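Local coordinates for protein membrane attack complex assembly inhibitor BGA71 (Borreliella bavariensis, PDB 6FMH) that inhibits assembly of the complement membrane attack complex and, as an outer surface protein, probably helps the Lyme disease spirochaete resist killing by host serum, at residues Q149-K154 against E182-L187; K119-K124 against H128-K133; N32-Q37 against T64-L69; A43-D48 against T85-L90. All blocks are in the same frame, centred on the assembly; numbering follows the deposited sequence.

Interaction 1: residues Q149-K154 against E182-L187; sequences QNFAKK and ENYKTL
Phe151 and Tyr184 meet where the end of helix 173-183 and the turn after it pack on the middle of helix 127-163, in the all-helical fold of the Borrelia CRASP-1 family. The closest atoms of the two rings are Phe151 CE1 and Tyr184 CE1, 3.7 Å apart; the centroids lie 5.8 Å apart and the planes are inclined at 63°, so the rings meet obliquely. Beside them the aliphatic part of Lys154 packs against the phenol end of Tyr184, its CG lying 3.7 Å from Tyr184 OH. Its chain bends at CB-CG (chi2 86°) and then passes at about a right angle to Asn183, so that CE rests against the amide of that residue.

In the next shell, Phe99 of helix 90-123 packs edge-to-face with Tyr184 and also touches Phe151, whose ring reaches Val104 and Ile107 of the same helix. Both rings are buried, with helix 90-123 packed on them and helix 55-68 also touching Phe151, whereas the lysine lies nearer the surface. Polar ends are held locally: Lys154 NZ forms a salt bridge with Glu157, and Asn183 ND2 bonds to Tyr179 O, one helical turn back. Thr158 OG1 is hydrogen-bonded to both Tyr184 OH and Lys154 O, two atoms that lie 3.2 Å apart.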
# COMPACT_ATOMS: atom_id res chain seq x y z
N GLN A 149 -14.93 -12.68 3.43
CA GLN A 149 -15.17 -14.03 3.97
C GLN A 149 -16.40 -14.64 3.34
O GLN A 149 -16.45 -15.83 3.14
CB GLN A 149 -15.28 -13.99 5.52
CG GLN A 149 -13.94 -13.99 6.23
CD GLN A 149 -14.07 -13.51 7.67
OE1 GLN A 149 -15.02 -13.87 8.37
NE2 GLN A 149 -13.11 -12.69 8.11
N ASN A 150 -17.46 -13.84 3.18
CA ASN A 150 -18.73 -14.41 2.69
C ASN A 150 -18.57 -14.76 1.26
O ASN A 150 -18.98 -15.83 0.85
CB ASN A 150 -19.92 -13.47 2.87
CG ASN A 150 -20.17 -13.11 4.31
OD1 ASN A 150 -20.56 -11.97 4.63
ND2 ASN A 150 -20.01 -14.06 5.19
N PHE A 151 -17.89 -13.91 0.52
CA PHE A 151 -17.51 -14.29 -0.85
C PHE A 151 -16.73 -15.61 -0.92
O PHE A 151 -16.97 -16.42 -1.77
CB PHE A 151 -16.69 -13.17 -1.49
CG PHE A 151 -16.01 -13.59 -2.77
CD1 PHE A 151 -16.69 -13.54 -4.02
CD2 PHE A 151 -14.71 -14.06 -2.76
CE1 PHE A 151 -16.06 -13.94 -5.19
CE2 PHE A 151 -14.10 -14.45 -3.92
CZ PHE A 151 -14.76 -14.40 -5.15
N ALA A 152 -15.76 -15.79 -0.02
CA ALA A 152 -14.90 -16.96 0.00
C ALA A 152 -15.73 -18.20 0.28
O ALA A 152 -15.56 -19.25 -0.36
CB ALA A 152 -13.81 -16.77 1.04
N LYS A 153 -16.62 -18.08 1.25
CA LYS A 153 -17.50 -19.19 1.59
C LYS A 153 -18.26 -19.58 0.31
O LYS A 153 -18.14 -20.70 -0.16
CB LYS A 153 -18.43 -18.79 2.71
CG LYS A 153 -18.93 -19.93 3.58
CD LYS A 153 -17.89 -20.33 4.64
CE LYS A 153 -18.41 -21.50 5.51
NZ LYS A 153 -17.37 -22.07 6.42
N LYS A 154 -18.88 -18.59 -0.32
CA LYS A 154 -19.57 -18.79 -1.56
C LYS A 154 -18.71 -19.38 -2.63
O LYS A 154 -19.15 -20.26 -3.35
CB LYS A 154 -20.14 -17.49 -2.08
CG LYS A 154 -21.32 -17.71 -3.03
CD LYS A 154 -22.62 -17.83 -2.26
CE LYS A 154 -23.76 -18.34 -3.12
NZ LYS A 154 -24.27 -19.68 -2.73
N GLU A 182 -26.45 -15.66 -10.67
CA GLU A 182 -27.36 -15.70 -9.52
C GLU A 182 -26.62 -15.75 -8.14
O GLU A 182 -27.20 -15.42 -7.08
CB GLU A 182 -28.46 -16.80 -9.69
CG GLU A 182 -29.31 -16.64 -11.00
CD GLU A 182 -29.96 -15.23 -11.19
OE1 GLU A 182 -30.70 -14.81 -10.28
OE2 GLU A 182 -29.76 -14.54 -12.25
N ASN A 183 -25.33 -16.12 -8.14
CA ASN A 183 -24.59 -16.25 -6.89
C ASN A 183 -23.58 -15.16 -6.70
O ASN A 183 -22.91 -15.08 -5.68
CB ASN A 183 -23.94 -17.61 -6.85
CG ASN A 183 -24.97 -18.69 -6.80
OD1 ASN A 183 -25.59 -18.95 -5.72
ND2 ASN A 183 -25.11 -19.42 -7.89
N TYR A 184 -23.40 -14.34 -7.72
CA TYR A 184 -22.49 -13.23 -7.62
C TYR A 184 -23.11 -11.96 -8.17
O TYR A 184 -22.50 -11.28 -8.97
CB TYR A 184 -21.16 -13.62 -8.31
CG TYR A 184 -20.53 -14.85 -7.63
CD1 TYR A 184 -19.80 -14.71 -6.47
CD2 TYR A 184 -20.71 -16.09 -8.14
CE1 TYR A 184 -19.23 -15.80 -5.86
CE2 TYR A 184 -20.17 -17.20 -7.52
CZ TYR A 184 -19.43 -17.06 -6.39
OH TYR A 184 -18.84 -18.19 -5.79
N LYS A 185 -24.34 -11.70 -7.78
CA LYS A 185 -25.17 -10.65 -8.37
C LYS A 185 -24.57 -9.29 -8.18
O LYS A 185 -24.45 -8.48 -9.11
CB LYS A 185 -26.53 -10.58 -7.67
CG LYS A 185 -27.59 -11.52 -8.22
CD LYS A 185 -29.02 -11.12 -7.82
CE LYS A 185 -30.08 -11.42 -8.89
NZ LYS A 185 -31.40 -11.86 -8.30
N THR A 186 -24.16 -9.09 -6.95
CA THR A 186 -23.74 -7.80 -6.48
C THR A 186 -22.72 -7.97 -5.30
O THR A 186 -22.86 -8.85 -4.47
CB THR A 186 -25.03 -7.02 -6.08
OG1 THR A 186 -24.79 -5.63 -6.10
CG2 THR A 186 -25.55 -7.40 -4.73
N LEU A 187 -21.73 -7.11 -5.26
CA LEU A 187 -20.90 -6.89 -4.06
C LEU A 187 -21.71 -6.84 -2.74
O LEU A 187 -21.40 -7.55 -1.77
CB LEU A 187 -20.13 -5.57 -4.22
CG LEU A 187 -19.32 -5.04 -3.07
CD1 LEU A 187 -18.09 -5.89 -2.89
CD2 LEU A 187 -18.91 -3.60 -3.34

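Interaction 2: residues K119-K124 against H128-K133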
# COMPACT_ATOMS: atom_id res chain seq x y z
N LYS A 119 -4.57 4.70 7.49
CA LYS A 119 -3.23 5.19 7.48
C LYS A 119 -3.19 6.69 7.55
O LYS A 119 -2.37 7.23 8.23
CB LYS A 119 -2.48 4.65 6.28
CG LYS A 119 -1.97 3.24 6.45
CD LYS A 119 -1.50 2.71 5.15
CE LYS A 119 -0.80 1.40 5.29
NZ LYS A 119 -0.27 0.94 4.01
N GLU A 120 -4.10 7.37 6.87
CA GLU A 120 -4.27 8.81 6.93
C GLU A 120 -4.59 9.38 8.27
O GLU A 120 -4.20 10.44 8.56
CB GLU A 120 -5.39 9.22 6.01
CG GLU A 120 -5.71 10.71 6.01
CD GLU A 120 -6.98 11.02 5.34
OE1 GLU A 120 -7.87 10.27 5.50
OE2 GLU A 120 -7.08 12.00 4.65
N ALA A 121 -5.39 8.70 9.04
CA ALA A 121 -5.68 9.11 10.38
C ALA A 121 -4.51 8.89 11.30
O ALA A 121 -4.26 9.68 12.12
CB ALA A 121 -6.88 8.37 10.89
N ILE A 122 -3.79 7.81 11.14
CA ILE A 122 -2.62 7.60 11.95
C ILE A 122 -1.57 8.73 11.75
O ILE A 122 -1.14 9.38 12.72
CB ILE A 122 -1.97 6.28 11.61
CG1 ILE A 122 -2.84 5.13 12.10
CG2 ILE A 122 -0.61 6.14 12.28
CD1 ILE A 122 -2.32 3.77 11.70
N ILE A 123 -1.28 9.03 10.49
CA ILE A 123 -0.20 9.95 10.12
C ILE A 123 -0.56 11.43 10.13
O ILE A 123 -0.02 12.21 10.87
CB ILE A 123 0.40 9.61 8.73
CG1 ILE A 123 1.04 8.24 8.75
CG2 ILE A 123 1.47 10.62 8.34
CD1 ILE A 123 1.44 7.74 7.39
N LYS A 124 -1.49 11.81 9.29
CA LYS A 124 -1.85 13.23 9.14
C LYS A 124 -2.69 13.86 10.25
O LYS A 124 -2.61 15.07 10.45
CB LYS A 124 -2.56 13.44 7.80
CG LYS A 124 -1.56 13.68 6.69
CD LYS A 124 -1.22 15.15 6.64
CE LYS A 124 0.05 15.39 5.86
NZ LYS A 124 0.52 16.81 5.99
N HIS A 128 -7.48 13.99 18.38
CA HIS A 128 -8.90 14.32 18.50
C HIS A 128 -9.66 13.84 17.29
O HIS A 128 -10.59 13.04 17.40
CB HIS A 128 -9.13 15.84 18.68
CG HIS A 128 -10.58 16.21 18.67
ND1 HIS A 128 -11.49 15.62 19.50
CD2 HIS A 128 -11.28 17.08 17.90
CE1 HIS A 128 -12.69 16.12 19.27
NE2 HIS A 128 -12.59 16.99 18.28
N THR A 129 -9.29 14.36 16.13
CA THR A 129 -9.82 13.86 14.87
C THR A 129 -9.73 12.34 14.86
O THR A 129 -10.74 11.64 14.72
CB THR A 129 -9.05 14.48 13.69
OG1 THR A 129 -9.55 15.81 13.51
CG2 THR A 129 -9.25 13.70 12.42
N GLN A 130 -8.51 11.84 15.09
CA GLN A 130 -8.23 10.42 15.08
C GLN A 130 -9.24 9.63 15.82
O GLN A 130 -9.64 8.56 15.37
CB GLN A 130 -6.91 10.14 15.75
CG GLN A 130 -6.32 8.81 15.33
CD GLN A 130 -4.86 8.79 15.63
OE1 GLN A 130 -4.07 9.60 15.09
NE2 GLN A 130 -4.47 7.89 16.51
N ASN A 131 -9.65 10.16 16.96
CA ASN A 131 -10.70 9.54 17.77
C ASN A 131 -12.13 9.68 17.22
O ASN A 131 -13.00 8.84 17.50
CB ASN A 131 -10.56 10.02 19.22
CG ASN A 131 -9.43 9.30 19.94
OD1 ASN A 131 -9.09 8.16 19.60
ND2 ASN A 131 -8.84 9.95 20.93
N GLN A 132 -12.36 10.70 16.41
CA GLN A 132 -13.65 10.93 15.82
C GLN A 132 -13.86 9.85 14.76
O GLN A 132 -14.71 8.96 14.92
CB GLN A 132 -13.68 12.34 15.25
CG GLN A 132 -14.91 13.09 15.64
CD GLN A 132 -14.64 14.54 15.94
OE1 GLN A 132 -14.45 14.91 17.08
NE2 GLN A 132 -14.64 15.37 14.91
N LYS A 133 -13.02 9.88 13.72
CA LYS A 133 -12.87 8.87 12.64
C LYS A 133 -12.75 7.40 13.07
O LYS A 133 -13.10 6.49 12.31
CB LYS A 133 -11.60 9.22 11.89
CG LYS A 133 -11.78 10.28 10.85
CD LYS A 133 -10.46 10.83 10.35
CE LYS A 133 -10.62 11.52 9.00
NZ LYS A 133 -9.35 11.98 8.42
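Ala121 faces Gln130 and Lys133 across a helical hairpin, in which helix 90-123 turns through a short connection into helix 127-163. The segment axes approach to 9.3 Å and run nearly antiparallel, their directions 156° apart. The tightest backbone approach is at Ala121 and Gln130, whose CA atoms are 5.5 Å apart, a spacing that the small methyl of Ala121 permits.

The apolar part of the contact is thin. Ala121 CB points at the partner helix and lies 4.4 Å from Lys133 CD, so the aliphatic chain of the lysine runs past the methyl toward helix 90-123. Nearby, Leu13 of helix 12-36 touches Gln130, and Glu14 and Ala17 of that helix pack on Ile122. The second subunit also lies close by, with its Tyr109 packing on Glu120 and its Tyr56 on Lys119 and Ile123.

A polar approach comes from Gln130, which sends its side chain to helix 90-123: with CG anti to the backbone N (chi1 -158°) and the chain extended beyond it, its terminal amide arrives beside the carbonyl oxygen of Ala121.

Charge supplies the remaining link. The ammonium group of Lys133 has its main partner in Asp125, a salt bridge into the connection between the two helices. Glu120 and Lys133, both extended, cross at about a right angle, and their ends form a second, long salt bridge, with Glu120 OE1 3.7 Å from Lys133 NZ.

Interaction 3: residues N32-Q37 against T64-L69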
# COMPACT_ATOMS: atom_id res chain seq x y z
N ASN A 32 2.81 -15.22 -4.82
CA ASN A 32 3.97 -15.29 -5.66
C ASN A 32 4.56 -16.68 -5.67
O ASN A 32 5.05 -17.12 -6.71
CB ASN A 32 5.01 -14.30 -5.19
CG ASN A 32 4.63 -12.88 -5.53
OD1 ASN A 32 4.01 -12.64 -6.57
ND2 ASN A 32 4.99 -11.96 -4.70
N GLU A 33 4.47 -17.39 -4.54
CA GLU A 33 4.86 -18.79 -4.49
C GLU A 33 4.10 -19.58 -5.50
O GLU A 33 4.67 -20.18 -6.41
CB GLU A 33 4.62 -19.42 -3.10
CG GLU A 33 5.89 -19.41 -2.31
CD GLU A 33 5.92 -20.33 -1.11
OE1 GLU A 33 5.05 -21.23 -0.98
OE2 GLU A 33 6.90 -20.16 -0.32
N ILE A 34 2.80 -19.67 -5.28
CA ILE A 34 1.89 -20.38 -6.15
C ILE A 34 2.11 -20.07 -7.61
O ILE A 34 2.22 -20.98 -8.43
CB ILE A 34 0.48 -20.00 -5.78
CG1 ILE A 34 0.05 -20.78 -4.56
CG2 ILE A 34 -0.49 -20.22 -6.94
CD1 ILE A 34 -1.38 -20.47 -4.18
N ASP A 35 2.19 -18.78 -7.91
CA ASP A 35 2.39 -18.30 -9.27
C ASP A 35 3.77 -18.62 -9.86
O ASP A 35 3.92 -18.68 -11.08
CB ASP A 35 2.18 -16.79 -9.33
CG ASP A 35 0.73 -16.39 -9.18
OD1 ASP A 35 -0.17 -17.27 -9.08
OD2 ASP A 35 0.48 -15.18 -9.21
N ALA A 36 4.76 -18.81 -9.00
CA ALA A 36 6.12 -19.11 -9.47
C ALA A 36 6.18 -20.44 -10.22
O ALA A 36 7.04 -20.64 -11.07
CB ALA A 36 7.10 -19.10 -8.31
N GLN A 37 5.21 -21.29 -9.95
CA GLN A 37 5.11 -22.60 -10.54
C GLN A 37 4.36 -22.66 -11.90
O GLN A 37 3.85 -23.71 -12.30
CB GLN A 37 4.42 -23.54 -9.49
CG GLN A 37 5.26 -23.71 -8.19
CD GLN A 37 6.41 -24.63 -8.45
OE1 GLN A 37 7.62 -24.27 -8.47
NE2 GLN A 37 6.04 -25.84 -8.69
N THR A 64 -7.78 -11.72 -3.26
CA THR A 64 -9.13 -12.18 -2.82
C THR A 64 -9.39 -13.62 -3.16
O THR A 64 -9.73 -14.40 -2.32
CB THR A 64 -10.27 -11.29 -3.37
OG1 THR A 64 -10.35 -10.07 -2.62
CG2 THR A 64 -11.60 -11.98 -3.19
N ILE A 65 -9.08 -13.98 -4.38
CA ILE A 65 -9.35 -15.34 -4.88
C ILE A 65 -8.54 -16.38 -4.15
O ILE A 65 -9.09 -17.30 -3.59
CB ILE A 65 -9.04 -15.46 -6.40
CG1 ILE A 65 -9.87 -14.49 -7.23
CG2 ILE A 65 -9.25 -16.90 -6.89
CD1 ILE A 65 -11.17 -15.03 -7.70
N TYR A 66 -7.23 -16.19 -4.15
CA TYR A 66 -6.29 -17.19 -3.62
C TYR A 66 -6.49 -17.36 -2.15
O TYR A 66 -6.40 -18.47 -1.63
CB TYR A 66 -4.86 -16.76 -3.89
CG TYR A 66 -4.35 -16.93 -5.32
CD1 TYR A 66 -5.19 -16.93 -6.41
CD2 TYR A 66 -3.00 -17.08 -5.56
CE1 TYR A 66 -4.72 -17.06 -7.68
CE2 TYR A 66 -2.50 -17.23 -6.82
CZ TYR A 66 -3.37 -17.23 -7.89
OH TYR A 66 -2.88 -17.34 -9.16
N SER A 67 -6.72 -16.25 -1.47
CA SER A 67 -6.93 -16.32 -0.01
C SER A 67 -8.23 -17.03 0.19
O SER A 67 -8.39 -17.74 1.17
CB SER A 67 -6.93 -14.92 0.68
OG SER A 67 -8.13 -14.22 0.39
N SER A 68 -9.18 -16.79 -0.71
CA SER A 68 -10.50 -17.40 -0.60
C SER A 68 -10.47 -18.91 -0.80
O SER A 68 -11.17 -19.66 -0.12
CB SER A 68 -11.48 -16.78 -1.59
OG SER A 68 -11.84 -15.43 -1.24
N LEU A 69 -9.64 -19.34 -1.73
CA LEU A 69 -9.46 -20.75 -2.01
C LEU A 69 -8.25 -21.32 -1.31
O LEU A 69 -7.76 -22.41 -1.65
CB LEU A 69 -9.29 -20.97 -3.49
CG LEU A 69 -10.45 -20.45 -4.32
CD1 LEU A 69 -10.07 -20.54 -5.78
CD2 LEU A 69 -11.67 -21.28 -4.03
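Tyr66 OH donates a hydrogen bond of 2.7 Å to Asp35 OD1, joining the C-terminal ends of helices 12-36 and 55-68 in the helical bundle of this Borrelia CRASP-1 family protein. The carboxylate oxygen receives the proton on its syn lone pair, the side of its other oxygen. It also lies at the edge of the phenol ring, close to the ring plane, while the carboxylate as a whole is turned 88° from that plane. The other oxygen, Asp35 OD2, forms a salt bridge with Lys62, one turn before the tyrosine on helix 55-68. Two groups of the same helix thus grip the aspartate, one at each oxygen, which should limit its rotation and probably favours the charged form.

Ile34, the neighbour of Asp35, provides the apolar half of the contact. Its CG2 branch, anti to the backbone N, comes within 3.6 Å of Tyr66 CE2, obliquely to the ring; its CD1 reaches further back along the tyrosine, 4.0 Å from Tyr66 CD2. The isoleucine and the tyrosine run alongside each other with opposite headings, each reaching toward the other's helix. Tyr71 and Ile76 also touch both of them, so the tyrosine ring is buried between helices 12-36, 55-68 and 73-88.

Thr64 and Ser68, whose side chains touch helix 127-163, are linked within their own helix: Thr64 O accepts two bonds from Ser68. Ser68 N and Ser68 OG reach it from opposite faces of the carbonyl plane, the hydroxyl at 2.6 Å from Thr64 O.

Interaction 4: residues A43-D48 against T85-L90; sequences ATFKAD and TLYNKL
Thr44 and Tyr87 are the closest backbone pair, their CA atoms 8.2 Å apart where the short helix 43-46 lies against the last turn of helix 73-88. Tyr87 CB is directed at segment 43-48, the ring lies between the two backbones, and three residues of 43-48 gather round it. Thr44 takes one face of the ring. Its methyl CG2 makes a CH-pi contact, 3.6 Å from the Tyr87 ring centroid and 20° off the ring normal, displaced toward the CD1 side. With CG2 anti to the backbone N, the hydroxyl branch is left beside that nitrogen (chi1 -57°), and OG1 bonds to Glu84 on the facing helix; the threonine therefore holds the partner helix with both branches.

Phe45 packs against another part of the ring. The edge of Tyr87 is directed at the face of Phe45 in a T-shaped arrangement with planes at 76°, the nearest atoms being Tyr87 CD2 and Phe45 CE1 at 3.9 Å. At the far end of the tyrosine, Asp48 CB is the atom of its residue nearest to Tyr87 OH, at 3.3 Å. The carboxylate has a weak, long ion pair with Lys97.

Helix 90-123 also packs here: Ser96 touches both aromatic residues, and Arg93 makes a cation-pi contact with Tyr87 while its NE bonds to Tyr87 O. The arrangement is a buried T-shaped aromatic pair flanked by a CH-pi contact, by which the short helix 43-46 packs on the end of helix 73-88 in the all-helical CRASP-1-type fold.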
# COMPACT_ATOMS: atom_id res chain seq x y z
N ALA A 43 -4.15 -15.74 -17.39
CA ALA A 43 -3.52 -15.59 -18.71
C ALA A 43 -4.50 -15.14 -19.77
O ALA A 43 -4.25 -14.18 -20.49
CB ALA A 43 -2.88 -16.90 -19.14
N THR A 44 -5.60 -15.88 -19.89
CA THR A 44 -6.68 -15.53 -20.84
C THR A 44 -7.17 -14.07 -20.78
O THR A 44 -7.42 -13.47 -21.83
CB THR A 44 -7.89 -16.49 -20.63
OG1 THR A 44 -7.46 -17.86 -20.79
CG2 THR A 44 -9.03 -16.19 -21.61
N PHE A 45 -7.23 -13.51 -19.59
CA PHE A 45 -7.60 -12.08 -19.42
C PHE A 45 -6.46 -11.13 -19.79
O PHE A 45 -6.71 -10.00 -20.23
CB PHE A 45 -8.01 -11.80 -17.98
CG PHE A 45 -9.20 -12.59 -17.57
CD1 PHE A 45 -10.48 -12.13 -17.87
CD2 PHE A 45 -9.04 -13.87 -17.02
CE1 PHE A 45 -11.57 -12.90 -17.57
CE2 PHE A 45 -10.14 -14.64 -16.74
CZ PHE A 45 -11.41 -14.16 -17.01
N LYS A 46 -5.23 -11.59 -19.59
CA LYS A 46 -4.02 -10.89 -19.97
C LYS A 46 -3.91 -10.80 -21.47
O LYS A 46 -3.50 -9.79 -22.02
CB LYS A 46 -2.79 -11.62 -19.41
CG LYS A 46 -2.40 -11.30 -17.97
CD LYS A 46 -0.95 -11.63 -17.75
CE LYS A 46 -0.48 -11.37 -16.30
NZ LYS A 46 0.30 -12.47 -15.68
N ALA A 47 -4.32 -11.84 -22.17
CA ALA A 47 -4.22 -11.88 -23.63
C ALA A 47 -5.28 -11.00 -24.28
O ALA A 47 -5.24 -10.81 -25.49
CB ALA A 47 -4.32 -13.31 -24.13
N ASP A 48 -6.22 -10.47 -23.48
CA ASP A 48 -7.32 -9.66 -23.99
C ASP A 48 -6.90 -8.22 -24.28
O ASP A 48 -6.40 -7.51 -23.43
CB ASP A 48 -8.46 -9.68 -22.97
CG ASP A 48 -9.63 -8.82 -23.39
OD1 ASP A 48 -9.52 -8.15 -24.41
OD2 ASP A 48 -10.65 -8.74 -22.68
N THR A 85 -13.98 -21.12 -19.67
CA THR A 85 -15.20 -21.57 -20.35
C THR A 85 -16.09 -20.36 -20.69
O THR A 85 -16.49 -20.19 -21.84
CB THR A 85 -15.98 -22.53 -19.45
OG1 THR A 85 -15.07 -23.53 -18.94
CG2 THR A 85 -17.14 -23.18 -20.17
N LEU A 86 -16.40 -19.54 -19.69
CA LEU A 86 -17.33 -18.43 -19.84
C LEU A 86 -16.77 -17.41 -20.82
O LEU A 86 -17.51 -16.91 -21.67
CB LEU A 86 -17.63 -17.74 -18.49
CG LEU A 86 -18.44 -18.52 -17.47
CD1 LEU A 86 -18.53 -17.83 -16.12
CD2 LEU A 86 -19.83 -18.81 -17.98
N TYR A 87 -15.47 -17.16 -20.71
CA TYR A 87 -14.77 -16.23 -21.58
C TYR A 87 -14.78 -16.70 -23.03
O TYR A 87 -15.00 -15.92 -23.95
CB TYR A 87 -13.30 -16.09 -21.14
CG TYR A 87 -12.53 -15.03 -21.87
CD1 TYR A 87 -11.94 -15.29 -23.12
CD2 TYR A 87 -12.37 -13.78 -21.33
CE1 TYR A 87 -11.24 -14.31 -23.81
CE2 TYR A 87 -11.65 -12.81 -22.01
CZ TYR A 87 -11.10 -13.09 -23.26
OH TYR A 87 -10.38 -12.12 -23.96
N ASN A 88 -14.55 -17.99 -23.24
CA ASN A 88 -14.54 -18.52 -24.60
C ASN A 88 -15.90 -18.63 -25.27
O ASN A 88 -15.96 -18.93 -26.47
CB ASN A 88 -13.84 -19.86 -24.65
CG ASN A 88 -12.40 -19.74 -24.36
OD1 ASN A 88 -11.79 -18.72 -24.68
ND2 ASN A 88 -11.83 -20.76 -23.75
N LYS A 89 -16.97 -18.40 -24.53
CA LYS A 89 -18.28 -18.26 -25.14
C LYS A 89 -18.66 -16.80 -25.19
O LYS A 89 -19.09 -16.23 -24.20
CB LYS A 89 -19.32 -19.05 -24.37
CG LYS A 89 -19.42 -20.50 -24.84
CD LYS A 89 -20.33 -20.59 -26.05
CE LYS A 89 -20.57 -22.02 -26.47
NZ LYS A 89 -21.52 -22.05 -27.62
N LEU A 90 -18.56 -16.23 -26.38
CA LEU A 90 -18.85 -14.83 -26.60
C LEU A 90 -20.11 -14.36 -25.86
O LEU A 90 -20.06 -13.39 -25.12
CB LEU A 90 -18.98 -14.55 -28.08
CG LEU A 90 -17.66 -14.63 -28.83
CD1 LEU A 90 -17.89 -14.41 -30.31
CD2 LEU A 90 -16.58 -13.70 -28.33

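How the interactions relate
From the N terminus, helix 12-36 leads into interaction 3, which closes the loop running from residue 37 to helix 55-68. Interaction 4 starts inside that loop, at helix 43-46, and closes only at the end of helix 73-88; the two contacts therefore cross, one joining helix 12-36 to helix 55-68, the other helix 43-46 to helix 73-88. Helix 90-123 then runs to interaction 2, a local hairpin closure about 27 Å from the chain centre, beside the second subunit. Helix 127-163 returns from it to interaction 1, which brings helix 173-183 back onto its middle. Interactions 1 and 3 touch directly: Phe151 and Ala152 pack on Thr64 and Ser68, joining helix 55-68 to helix 127-163.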